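Local coordinates for 5-formaminoimidazole-4-carboxamide-1-(beta)-D-ribofuranosyl 5'-monophosphate synthetase (Methanocaldococcus jannaschii, PDB 2R7M), which catalyses the ATP- and formate-dependent formylation of AICAR to FAICAR, a folate-independent step of de novo purine biosynthesis, at residues Pro140-Ser145 with His197-Val202; Asp150-Val155 with Ile168-Glu173; Ile21-Ser26 with Val90-Phe95; Cys99-Val104 with Ile118-Ser123. One frame throughout, in Å; residues are numbered along the deposited sequence.

Contact 1: Pro140-Ser145 with His197-Val202. With AMP (adenosine monophosphate), chain E.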
# COMPACT_ATOMS: atom_id res chain seq x y z
N PRO A 140 -17.46 14.51 37.56
CA PRO A 140 -18.24 13.96 38.68
C PRO A 140 -18.43 14.98 39.80
O PRO A 140 -17.53 15.79 40.06
CB PRO A 140 -17.38 12.80 39.17
CG PRO A 140 -16.52 12.44 38.01
CD PRO A 140 -16.23 13.73 37.33
N LYS A 141 -19.59 14.95 40.46
CA LYS A 141 -19.82 15.81 41.62
C LYS A 141 -18.86 15.43 42.74
O LYS A 141 -18.65 14.25 43.00
CB LYS A 141 -21.28 15.71 42.06
CG LYS A 141 -21.71 16.69 43.13
CD LYS A 141 -23.10 17.26 42.83
CE LYS A 141 -23.97 16.30 42.01
NZ LYS A 141 -24.44 15.10 42.77
N LYS A 142 -18.26 16.42 43.39
CA LYS A 142 -17.29 16.16 44.46
C LYS A 142 -17.94 16.18 45.84
O LYS A 142 -18.95 16.85 46.05
CB LYS A 142 -16.15 17.18 44.41
CG LYS A 142 -15.38 17.20 43.09
CD LYS A 142 -14.87 15.82 42.70
CE LYS A 142 -14.02 15.86 41.44
NZ LYS A 142 -14.77 16.40 40.26
N TYR A 143 -17.35 15.44 46.79
CA TYR A 143 -17.86 15.38 48.16
C TYR A 143 -16.78 15.68 49.19
O TYR A 143 -15.76 14.99 49.27
CB TYR A 143 -18.51 14.02 48.44
CG TYR A 143 -19.75 13.78 47.62
CD1 TYR A 143 -21.01 14.07 48.12
CD2 TYR A 143 -19.66 13.30 46.31
CE1 TYR A 143 -22.15 13.88 47.35
CE2 TYR A 143 -20.78 13.10 45.54
CZ TYR A 143 -22.03 13.39 46.06
OH TYR A 143 -23.15 13.19 45.29
N GLU A 144 -17.01 16.72 49.99
CA GLU A 144 -16.01 17.17 50.96
C GLU A 144 -15.73 16.11 52.03
O GLU A 144 -14.57 15.89 52.39
CB GLU A 144 -16.43 18.50 51.60
CG GLU A 144 -16.93 19.55 50.61
CD GLU A 144 -15.98 19.77 49.44
OE1 GLU A 144 -16.44 19.73 48.28
OE2 GLU A 144 -14.77 19.99 49.69
N SER A 145 -16.78 15.46 52.53
CA SER A 145 -16.60 14.43 53.56
C SER A 145 -17.62 13.30 53.45
O SER A 145 -18.64 13.43 52.78
CB SER A 145 -16.62 15.06 54.96
OG SER A 145 -17.72 15.92 55.14
N HIS A 197 -10.61 10.87 48.60
CA HIS A 197 -11.31 11.67 47.61
C HIS A 197 -12.60 10.98 47.17
O HIS A 197 -12.58 9.89 46.61
CB HIS A 197 -10.40 12.01 46.43
CG HIS A 197 -9.40 13.09 46.74
ND1 HIS A 197 -8.18 12.82 47.32
CD2 HIS A 197 -9.45 14.43 46.57
CE1 HIS A 197 -7.52 13.96 47.48
NE2 HIS A 197 -8.27 14.95 47.04
N ILE A 198 -13.72 11.64 47.44
CA ILE A 198 -15.03 11.06 47.25
C ILE A 198 -15.72 11.80 46.13
O ILE A 198 -15.79 13.02 46.14
CB ILE A 198 -15.90 11.21 48.53
CG1 ILE A 198 -15.19 10.59 49.74
CG2 ILE A 198 -17.29 10.61 48.34
CD1 ILE A 198 -15.73 11.07 51.08
N GLU A 199 -16.23 11.06 45.14
CA GLU A 199 -16.97 11.70 44.07
C GLU A 199 -18.14 10.86 43.61
O GLU A 199 -18.19 9.65 43.83
CB GLU A 199 -16.06 12.06 42.88
CG GLU A 199 -15.25 10.89 42.29
CD GLU A 199 -14.50 11.27 41.01
OE1 GLU A 199 -13.91 12.37 40.96
OE2 GLU A 199 -14.49 10.47 40.06
N GLU A 200 -19.08 11.52 42.96
CA GLU A 200 -20.20 10.86 42.32
C GLU A 200 -19.74 9.65 41.51
O GLU A 200 -18.79 9.73 40.75
CB GLU A 200 -20.87 11.87 41.40
CG GLU A 200 -22.01 11.32 40.59
CD GLU A 200 -22.57 12.34 39.64
OE1 GLU A 200 -21.98 13.45 39.52
OE2 GLU A 200 -23.61 12.04 39.01
N TYR A 201 -20.43 8.52 41.69
CA TYR A 201 -20.20 7.35 40.84
C TYR A 201 -21.00 7.57 39.56
O TYR A 201 -22.23 7.59 39.59
CB TYR A 201 -20.62 6.05 41.54
CG TYR A 201 -20.18 4.81 40.79
CD1 TYR A 201 -19.00 4.16 41.14
CD2 TYR A 201 -20.91 4.32 39.71
CE1 TYR A 201 -18.57 3.03 40.44
CE2 TYR A 201 -20.48 3.19 39.01
CZ TYR A 201 -19.31 2.56 39.37
OH TYR A 201 -18.88 1.44 38.69
N VAL A 202 -20.30 7.77 38.44
CA VAL A 202 -20.99 7.93 37.16
C VAL A 202 -21.24 6.56 36.54
O VAL A 202 -20.32 5.76 36.36
CB VAL A 202 -20.24 8.88 36.19
CG1 VAL A 202 -20.99 8.99 34.86
CG2 VAL A 202 -20.07 10.27 36.81
P AMP E . -8.91 6.70 38.04
O1P AMP E . -8.33 6.83 36.65
O2P AMP E . -7.99 6.08 39.06
O3P AMP E . -9.68 7.92 38.47
O5' AMP E . -10.08 5.61 37.93
C5' AMP E . -9.81 4.21 37.92
C4' AMP E . -11.06 3.57 37.36
O4' AMP E . -12.15 3.74 38.28
C3' AMP E . -11.51 4.26 36.08
O3' AMP E . -10.87 3.76 34.90
C2' AMP E . -13.01 4.00 36.08
O2' AMP E . -13.30 2.76 35.45
C1' AMP E . -13.37 3.96 37.56
N9 AMP E . -13.88 5.30 37.91
C8 AMP E . -13.11 6.38 38.15
N7 AMP E . -13.87 7.47 38.41
C5 AMP E . -15.16 7.08 38.35
C6 AMP E . -16.48 7.73 38.54
N6 AMP E . -16.56 9.05 38.84
N1 AMP E . -17.58 6.97 38.38
C2 AMP E . -17.50 5.66 38.06
N3 AMP E . -16.34 5.00 37.88
C4 AMP E . -15.16 5.65 38.00
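A short, weakly bonded edge strand about K142 lies antiparallel to strand 197-200 at one margin of the four-stranded sheet of the ATP-grasp fold, where 197-200 runs on into the segment that reads the adenine. The pairing rests on K142 and E199, a non-hydrogen-bonded pair. Beside them E200 N gives a nearly straight bond to K141 O (2.8 Å), in the carbonyl plane. E200 answers with its side chain: CG lies anti to the backbone N (chi1 177°) and the chain is extended, which brings OE1 back to K141 N at 3.0 Å through its anti lone pair, so both backbone polar atoms of K141 are held by one residue. The Y143 ring presents its edge to the 198-200 backbone while its CB packs on I198 CG2 at 3.6 Å; its OH bonds to D150. K142 folds back, NZ bonding to P140 O (2.8 Å), and its CE lies alongside E199 OE1. The AMP adenine is gripped along its N1-N6 edge: N6 donates to E199 OE2, which also has a salt bridge to K156, and more weakly to E200 O. Adenine C2 sits over the centre of one face of the Y201 ring. P140 CG touches N6 from the neighbouring segment. The pattern is consistent with the adenine-binding linker of ATP-grasp enzymes, with V202 N bonding AMP N1 at 2.8 Å.

Contact 2: Asp150-Val155 with Ile168-Glu173. With AMP (adenosine monophosphate), chain E.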
# COMPACT_ATOMS: atom_id res chain seq x y z
N ASP A 150 -24.80 11.22 49.58
CA ASP A 150 -26.25 11.14 49.42
C ASP A 150 -26.64 10.30 48.20
O ASP A 150 -27.77 10.37 47.71
CB ASP A 150 -26.85 12.54 49.29
CG ASP A 150 -26.33 13.29 48.07
OD1 ASP A 150 -25.45 12.75 47.36
OD2 ASP A 150 -26.81 14.41 47.81
N GLY A 151 -25.69 9.53 47.69
CA GLY A 151 -25.91 8.70 46.52
C GLY A 151 -24.80 7.68 46.45
O GLY A 151 -24.05 7.51 47.40
N THR A 152 -24.68 6.99 45.31
CA THR A 152 -23.55 6.10 45.12
C THR A 152 -22.33 6.94 44.76
O THR A 152 -22.39 7.83 43.89
CB THR A 152 -23.83 5.00 44.08
OG1 THR A 152 -25.02 4.30 44.45
CG2 THR A 152 -22.68 4.01 44.01
N VAL A 153 -21.23 6.69 45.46
CA VAL A 153 -20.00 7.42 45.22
C VAL A 153 -18.88 6.42 44.99
O VAL A 153 -19.02 5.24 45.33
CB VAL A 153 -19.59 8.34 46.41
CG1 VAL A 153 -20.61 9.46 46.62
CG2 VAL A 153 -19.40 7.53 47.68
N ILE A 154 -17.78 6.89 44.42
CA ILE A 154 -16.58 6.07 44.36
C ILE A 154 -15.53 6.83 45.16
O ILE A 154 -15.50 8.05 45.13
CB ILE A 154 -16.11 5.82 42.90
CG1 ILE A 154 -14.91 4.87 42.86
CG2 ILE A 154 -15.81 7.15 42.19
CD1 ILE A 154 -14.43 4.52 41.46
N VAL A 155 -14.69 6.10 45.87
CA VAL A 155 -13.72 6.77 46.74
C VAL A 155 -12.29 6.39 46.37
O VAL A 155 -11.92 5.22 46.40
CB VAL A 155 -13.96 6.46 48.24
CG1 VAL A 155 -13.07 7.34 49.10
CG2 VAL A 155 -15.43 6.67 48.59
N ILE A 168 -16.71 1.48 46.62
CA ILE A 168 -17.97 2.14 46.34
C ILE A 168 -18.80 2.22 47.62
O ILE A 168 -18.80 1.28 48.42
CB ILE A 168 -18.78 1.35 45.27
CG1 ILE A 168 -17.93 1.12 44.01
CG2 ILE A 168 -20.08 2.06 44.93
CD1 ILE A 168 -18.60 0.24 42.96
N ALA A 169 -19.49 3.34 47.82
CA ALA A 169 -20.35 3.50 48.97
C ALA A 169 -21.65 4.17 48.55
O ALA A 169 -21.64 5.02 47.66
CB ALA A 169 -19.65 4.31 50.06
N SER A 170 -22.75 3.77 49.18
CA SER A 170 -24.06 4.41 48.95
C SER A 170 -24.60 5.15 50.19
O SER A 170 -25.73 5.66 50.17
CB SER A 170 -25.09 3.40 48.44
OG SER A 170 -25.02 3.25 47.03
N SER A 171 -23.79 5.22 51.24
CA SER A 171 -24.13 5.96 52.46
C SER A 171 -22.88 6.27 53.28
O SER A 171 -21.83 5.65 53.08
CB SER A 171 -25.12 5.17 53.32
OG SER A 171 -24.52 3.97 53.78
N THR A 172 -23.01 7.21 54.22
CA THR A 172 -21.94 7.51 55.17
C THR A 172 -21.51 6.27 55.94
O THR A 172 -20.32 6.01 56.11
CB THR A 172 -22.39 8.59 56.18
OG1 THR A 172 -22.92 9.71 55.48
CG2 THR A 172 -21.23 9.04 57.03
N GLU A 173 -22.50 5.51 56.41
CA GLU A 173 -22.26 4.29 57.16
C GLU A 173 -21.46 3.27 56.35
O GLU A 173 -20.48 2.70 56.85
CB GLU A 173 -23.59 3.67 57.59
CG GLU A 173 -23.45 2.37 58.35
CD GLU A 173 -24.77 1.64 58.53
OE1 GLU A 173 -25.79 2.11 57.97
OE2 GLU A 173 -24.79 0.60 59.22
P AMP E . -8.91 6.70 38.04
O1P AMP E . -8.33 6.83 36.65
O2P AMP E . -7.99 6.08 39.06
O3P AMP E . -9.68 7.92 38.47
O5' AMP E . -10.08 5.61 37.93
C5' AMP E . -9.81 4.21 37.92
C4' AMP E . -11.06 3.57 37.36
O4' AMP E . -12.15 3.74 38.28
C3' AMP E . -11.51 4.26 36.08
O3' AMP E . -10.87 3.76 34.90
C2' AMP E . -13.01 4.00 36.08
O2' AMP E . -13.30 2.76 35.45
C1' AMP E . -13.37 3.96 37.56
N9 AMP E . -13.88 5.30 37.91
C8 AMP E . -13.11 6.38 38.15
N7 AMP E . -13.87 7.47 38.41
C5 AMP E . -15.16 7.08 38.35
C6 AMP E . -16.48 7.73 38.54
N6 AMP E . -16.56 9.05 38.84
N1 AMP E . -17.58 6.97 38.38
C2 AMP E . -17.50 5.66 38.06
N3 AMP E . -16.34 5.00 37.88
C4 AMP E . -15.16 5.65 38.00
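V153 and A169 form the hydrogen-bonded pair of an antiparallel beta hairpin, strands 153-156 and 166-169, at the outer side of the small ATP-grasp sheet. V153 N gives A169 O a bond of 2.8 Å that meets the carbonyl almost end-on (170°). The return bond, A169 N to V153 O, is longer at 3.2 Å, and its donor stands 32° out of the carbonyl plane. Two CA-H groups add to these carbonyls: T152 CA approaches A169 O, and I168 CA approaches V153 O. The next pair, I154 with I168, is non-hydrogen-bonded; there the amide of I154 turns to E199 on the other neighbouring strand, while I168 O accepts from K178 NZ. Where the strands end, side chains replace the backbone bonds: T152 OG1 donates to S170 OG at 2.8 Å. The T152 hydroxyl reaches it with OG1 beside its own backbone N (chi1 -55°), a rotation that also sends CG2 toward I168 CG2, a tight 3.4 Å contact. S170 N is taken by E174 OE1, and S171, the N-cap of helix 172-183, bonds through OG to E174 N, so the amides of S170 and E174 are both satisfied at the strand-to-helix turn. Packing from M247 of a neighbouring subunit reaches both T152 and S170. I154 extends its side chain over one face of the adenine of AMP, with CG2 near C6 and CD1 3.7 Å from N9.

Contact 3: Ile21-Ser26 with Val90-Phe95. With AMP (adenosine monophosphate), chain F.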
# COMPACT_ATOMS: atom_id res chain seq x y z
N ILE A 21 14.34 10.38 17.69
CA ILE A 21 13.26 10.42 18.66
C ILE A 21 13.57 9.41 19.75
O ILE A 21 13.86 8.24 19.47
CB ILE A 21 11.89 10.17 18.00
CG1 ILE A 21 11.54 11.35 17.09
CG2 ILE A 21 10.79 9.98 19.06
CD1 ILE A 21 10.29 11.16 16.30
N ALA A 22 13.58 9.86 21.00
CA ALA A 22 13.87 8.98 22.11
C ALA A 22 12.67 8.84 23.05
O ALA A 22 11.81 9.71 23.11
CB ALA A 22 15.09 9.47 22.87
N THR A 23 12.64 7.73 23.79
CA THR A 23 11.65 7.55 24.85
C THR A 23 12.05 6.38 25.72
O THR A 23 12.96 5.61 25.39
CB THR A 23 10.20 7.35 24.30
OG1 THR A 23 9.25 7.78 25.28
CG2 THR A 23 9.94 5.90 23.95
N LEU A 24 11.38 6.26 26.86
CA LEU A 24 11.61 5.14 27.76
C LEU A 24 10.85 3.91 27.26
O LEU A 24 9.69 4.00 26.85
CB LEU A 24 11.19 5.51 29.19
CG LEU A 24 11.28 4.44 30.28
CD1 LEU A 24 12.72 4.10 30.55
CD2 LEU A 24 10.60 4.93 31.55
N GLY A 25 11.50 2.76 27.32
CA GLY A 25 10.89 1.53 26.85
C GLY A 25 9.81 1.03 27.79
O GLY A 25 10.05 0.13 28.59
N SER A 26 8.62 1.61 27.68
CA SER A 26 7.46 1.21 28.47
C SER A 26 6.26 2.07 28.11
O SER A 26 6.36 3.00 27.31
CB SER A 26 7.76 1.34 29.97
OG SER A 26 6.63 0.97 30.75
N VAL A 90 10.14 11.90 23.83
CA VAL A 90 8.67 11.91 23.88
C VAL A 90 8.21 11.40 25.24
O VAL A 90 8.45 10.24 25.59
CB VAL A 90 8.02 11.12 22.70
CG1 VAL A 90 6.51 10.95 22.90
CG2 VAL A 90 8.30 11.84 21.37
N PRO A 91 7.60 12.28 26.04
CA PRO A 91 7.24 11.91 27.40
C PRO A 91 5.99 11.04 27.45
O PRO A 91 5.10 11.13 26.59
CB PRO A 91 6.98 13.25 28.07
CG PRO A 91 6.49 14.12 26.98
CD PRO A 91 7.21 13.67 25.73
N HIS A 92 5.92 10.20 28.47
CA HIS A 92 4.75 9.39 28.71
C HIS A 92 4.64 8.99 30.18
O HIS A 92 5.58 9.21 30.95
CB HIS A 92 4.74 8.18 27.77
CG HIS A 92 5.91 7.27 27.93
ND1 HIS A 92 6.29 6.73 29.14
CD2 HIS A 92 6.76 6.74 27.01
CE1 HIS A 92 7.33 5.94 28.97
NE2 HIS A 92 7.64 5.92 27.68
N GLY A 93 3.50 8.42 30.56
CA GLY A 93 3.24 8.05 31.95
C GLY A 93 4.40 7.47 32.72
O GLY A 93 4.74 7.95 33.80
N SER A 94 5.01 6.42 32.17
CA SER A 94 6.10 5.71 32.84
C SER A 94 7.37 6.54 32.97
O SER A 94 8.09 6.43 33.97
CB SER A 94 6.45 4.42 32.10
OG SER A 94 5.58 3.36 32.47
N PHE A 95 7.65 7.35 31.95
CA PHE A 95 8.87 8.15 31.94
C PHE A 95 8.84 9.17 33.06
O PHE A 95 9.83 9.37 33.76
CB PHE A 95 9.04 8.86 30.59
CG PHE A 95 10.04 9.97 30.62
CD1 PHE A 95 11.41 9.68 30.63
CD2 PHE A 95 9.64 11.29 30.66
CE1 PHE A 95 12.34 10.69 30.67
CE2 PHE A 95 10.57 12.31 30.69
CZ PHE A 95 11.92 12.01 30.70
P AMP F . 3.19 1.55 34.17
O1P AMP F . 2.78 1.26 35.60
O2P AMP F . 4.64 1.94 34.02
O3P AMP F . 2.74 0.51 33.17
O5' AMP F . 2.35 2.86 33.73
C5' AMP F . 2.42 4.09 34.45
C4' AMP F . 1.02 4.68 34.62
O4' AMP F . 0.41 5.00 33.36
C3' AMP F . 0.05 3.74 35.34
O3' AMP F . -0.03 4.07 36.72
C2' AMP F . -1.29 3.96 34.66
O2' AMP F . -2.10 4.90 35.38
C1' AMP F . -0.96 4.57 33.32
N9 AMP F . -1.14 3.52 32.28
C8 AMP F . -0.19 2.65 31.89
N7 AMP F . -0.66 1.83 30.93
C5 AMP F . -1.94 2.18 30.68
C6 AMP F . -3.00 1.71 29.77
N6 AMP F . -2.78 0.67 28.92
N1 AMP F . -4.20 2.34 29.83
C2 AMP F . -4.42 3.36 30.68
N3 AMP F . -3.50 3.84 31.53
C4 AMP F . -2.25 3.29 31.58
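A22 O accepts V90 N at 2.8 Å, nearly end-on, continuing the parallel pairing of strands 20-24 and 87-89 just before the second chain turns into helix 93-99. From there side chains take over. T23 points OG1 anti to its N (chi1 -154°) and donates to V90 O at 2.6 Å, in the carbonyl plane, so V90 is held at both its N and its O. H92, the N-cap residue, has CG between its backbone N and carbonyl carbon (chi1 60°), which swings the imidazole back to the strand end; NE2 donates to L24 O at 2.9 Å, with that oxygen near the ring plane. S26 O lies over one ring face. L24 CD2 packs on F95 CA (3.7 Å), and L24 CB meets the edge of the F95 ring. S26 OG and S94 OG share a hydrogen bond of 3.1 Å, somewhat uncertain because S94 OG is placed too close to AMP O2P; S94 and H27 belong to the AICAR site, and AMP here probably takes the place of that nucleotide. The contact lies at the C-terminal end of a parallel Rossmann-like sheet, the usual place for a ligand pocket. Helix 29-38 packs on T23 and H92, helix 339-353 covers I21 and V90, and strand 43-47 pairs with 20-24 on its other edge.

Contact 4: Cys99-Val104 with Ile118-Ser123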
# COMPACT_ATOMS: atom_id res chain seq x y z
N CYS A 99 11.39 8.99 36.22
CA CYS A 99 12.30 10.13 36.22
C CYS A 99 11.97 11.07 37.38
O CYS A 99 12.85 11.78 37.88
CB CYS A 99 12.22 10.87 34.88
SG CYS A 99 13.45 12.16 34.66
N GLY A 100 10.71 11.07 37.79
CA GLY A 100 10.23 11.98 38.82
C GLY A 100 9.88 13.32 38.24
O GLY A 100 10.68 13.94 37.55
N LEU A 101 8.67 13.78 38.53
CA LEU A 101 8.10 14.97 37.91
C LEU A 101 8.80 16.28 38.29
O LEU A 101 8.69 17.29 37.59
CB LEU A 101 6.60 15.04 38.22
CG LEU A 101 5.82 16.25 37.71
CD1 LEU A 101 5.90 16.37 36.20
CD2 LEU A 101 4.38 16.18 38.18
N ASP A 102 9.53 16.27 39.41
CA ASP A 102 10.33 17.44 39.77
C ASP A 102 11.61 17.48 38.95
O ASP A 102 12.00 18.53 38.44
CB ASP A 102 10.66 17.44 41.27
CG ASP A 102 9.72 18.34 42.06
OD1 ASP A 102 8.57 17.92 42.31
OD2 ASP A 102 10.15 19.46 42.43
N ASN A 103 12.25 16.32 38.83
CA ASN A 103 13.39 16.16 37.94
C ASN A 103 13.04 16.52 36.50
O ASN A 103 13.84 17.12 35.79
CB ASN A 103 13.93 14.73 38.00
CG ASN A 103 14.48 14.38 39.36
OD1 ASN A 103 14.71 15.26 40.20
ND2 ASN A 103 14.72 13.10 39.59
N VAL A 104 11.83 16.15 36.07
CA VAL A 104 11.37 16.48 34.73
C VAL A 104 11.30 18.00 34.54
O VAL A 104 11.75 18.52 33.53
CB VAL A 104 9.99 15.85 34.40
CG1 VAL A 104 9.42 16.43 33.11
CG2 VAL A 104 10.09 14.34 34.31
N ILE A 118 2.88 21.76 31.73
CA ILE A 118 1.52 21.26 31.89
C ILE A 118 1.45 19.82 32.38
O ILE A 118 0.37 19.31 32.65
CB ILE A 118 0.67 21.43 30.60
CG1 ILE A 118 -0.80 21.59 30.96
CG2 ILE A 118 0.89 20.25 29.64
CD1 ILE A 118 -1.71 21.72 29.77
N LEU A 119 2.60 19.16 32.50
CA LEU A 119 2.63 17.81 33.02
C LEU A 119 2.30 17.81 34.52
O LEU A 119 1.91 16.78 35.08
CB LEU A 119 3.98 17.15 32.74
CG LEU A 119 4.34 16.95 31.26
CD1 LEU A 119 5.74 16.37 31.09
CD2 LEU A 119 3.31 16.08 30.56
N ARG A 120 2.47 18.96 35.17
CA ARG A 120 2.12 19.11 36.57
C ARG A 120 0.61 19.16 36.76
O ARG A 120 0.09 18.68 37.76
CB ARG A 120 2.74 20.37 37.17
CG ARG A 120 4.13 20.16 37.71
CD ARG A 120 4.45 21.15 38.81
NE ARG A 120 5.81 20.96 39.30
CZ ARG A 120 6.19 19.93 40.05
NH1 ARG A 120 7.45 19.82 40.44
NH2 ARG A 120 5.30 19.01 40.39
N TRP A 121 -0.08 19.73 35.79
CA TRP A 121 -1.52 19.89 35.86
C TRP A 121 -2.32 18.59 35.75
O TRP A 121 -3.50 18.55 36.07
CB TRP A 121 -2.00 20.90 34.82
CG TRP A 121 -1.72 22.31 35.23
CD1 TRP A 121 -0.50 22.89 35.39
CD2 TRP A 121 -2.69 23.32 35.54
NE1 TRP A 121 -0.65 24.20 35.78
CE2 TRP A 121 -1.99 24.49 35.88
CE3 TRP A 121 -4.09 23.34 35.57
CZ2 TRP A 121 -2.63 25.67 36.24
CZ3 TRP A 121 -4.73 24.51 35.91
CH2 TRP A 121 -4.00 25.66 36.24
N GLU A 122 -1.67 17.52 35.28
CA GLU A 122 -2.34 16.23 35.21
C GLU A 122 -2.02 15.43 36.46
O GLU A 122 -2.74 14.49 36.81
CB GLU A 122 -1.91 15.45 33.96
CG GLU A 122 -0.52 14.85 34.06
CD GLU A 122 -0.17 13.90 32.92
OE1 GLU A 122 1.00 13.45 32.87
OE2 GLU A 122 -1.04 13.60 32.08
N SER A 123 -0.95 15.81 37.14
CA SER A 123 -0.47 15.09 38.32
C SER A 123 -1.27 15.44 39.57
O SER A 123 -1.45 14.61 40.45
CB SER A 123 1.01 15.38 38.55
OG SER A 123 1.22 16.76 38.85
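L101 reaches across to L119, R120 and S123 and covers more of this contact than any other residue. Its CG is anti to the backbone N; this chi1 of 177° carries CG toward the facing turn, where CD1 and CD2 part to either neighbour, L119 and S123. CD1 rests on L119 CB at 4.0 Å, while CD2 presses against S123, 3.5 Å from CB and 3.3 Å from OG, the former a tight carbon pair. R120 leaves its backbone obliquely but extends from CG to NE, which carries the guanidinium back to the first segment. There one face of the group lies against L101 CG, and its edge meets D102: NH1 donates to OD1 at 2.9 Å in a nearly straight hydrogen bond (164°) that forms part of a salt bridge. The oxygen lies in the guanidinium plane but is approached from above the carboxylate, the two planes standing 65° apart. The contact joins the first turn of helix 101-106 to the weakly bonded turn 120-123, with helix 93-99 packing on both through I96. G100 is the N-cap of helix 101-106, and its positive phi, a conformation easy for glycine, ends helix 93-99. The S123 hydroxyl turns to R120 O of its own turn, but that bond is suspiciously short in the model and doubtful. Deeper in, L119 puts CD1 at 4.2 Å from V104 CG1, their side chains crossing at about a right angle.

Along the chain contact 3 closes first, then contact 4, then contact 1, which spans contact 2. Contacts 3 and 4, centres 13 Å apart, belong to the Rossmann-like part and touch through F95 and V104, where helix 93-99 is followed by helix 101-106. The centres of contacts 1 and 2 lie 9 Å apart in one antiparallel sheet, strands 197-200 and 153-156 being neighbours probably bonded through I154 N and E199 O; both reach the same AMP, bound in the ATP site. The centres of contacts 1 and 3 are 32 Å apart on opposite sides of the chain's centre, and they border two different AMP sites. The substrate site also draws on N258 and a neighbouring subunit.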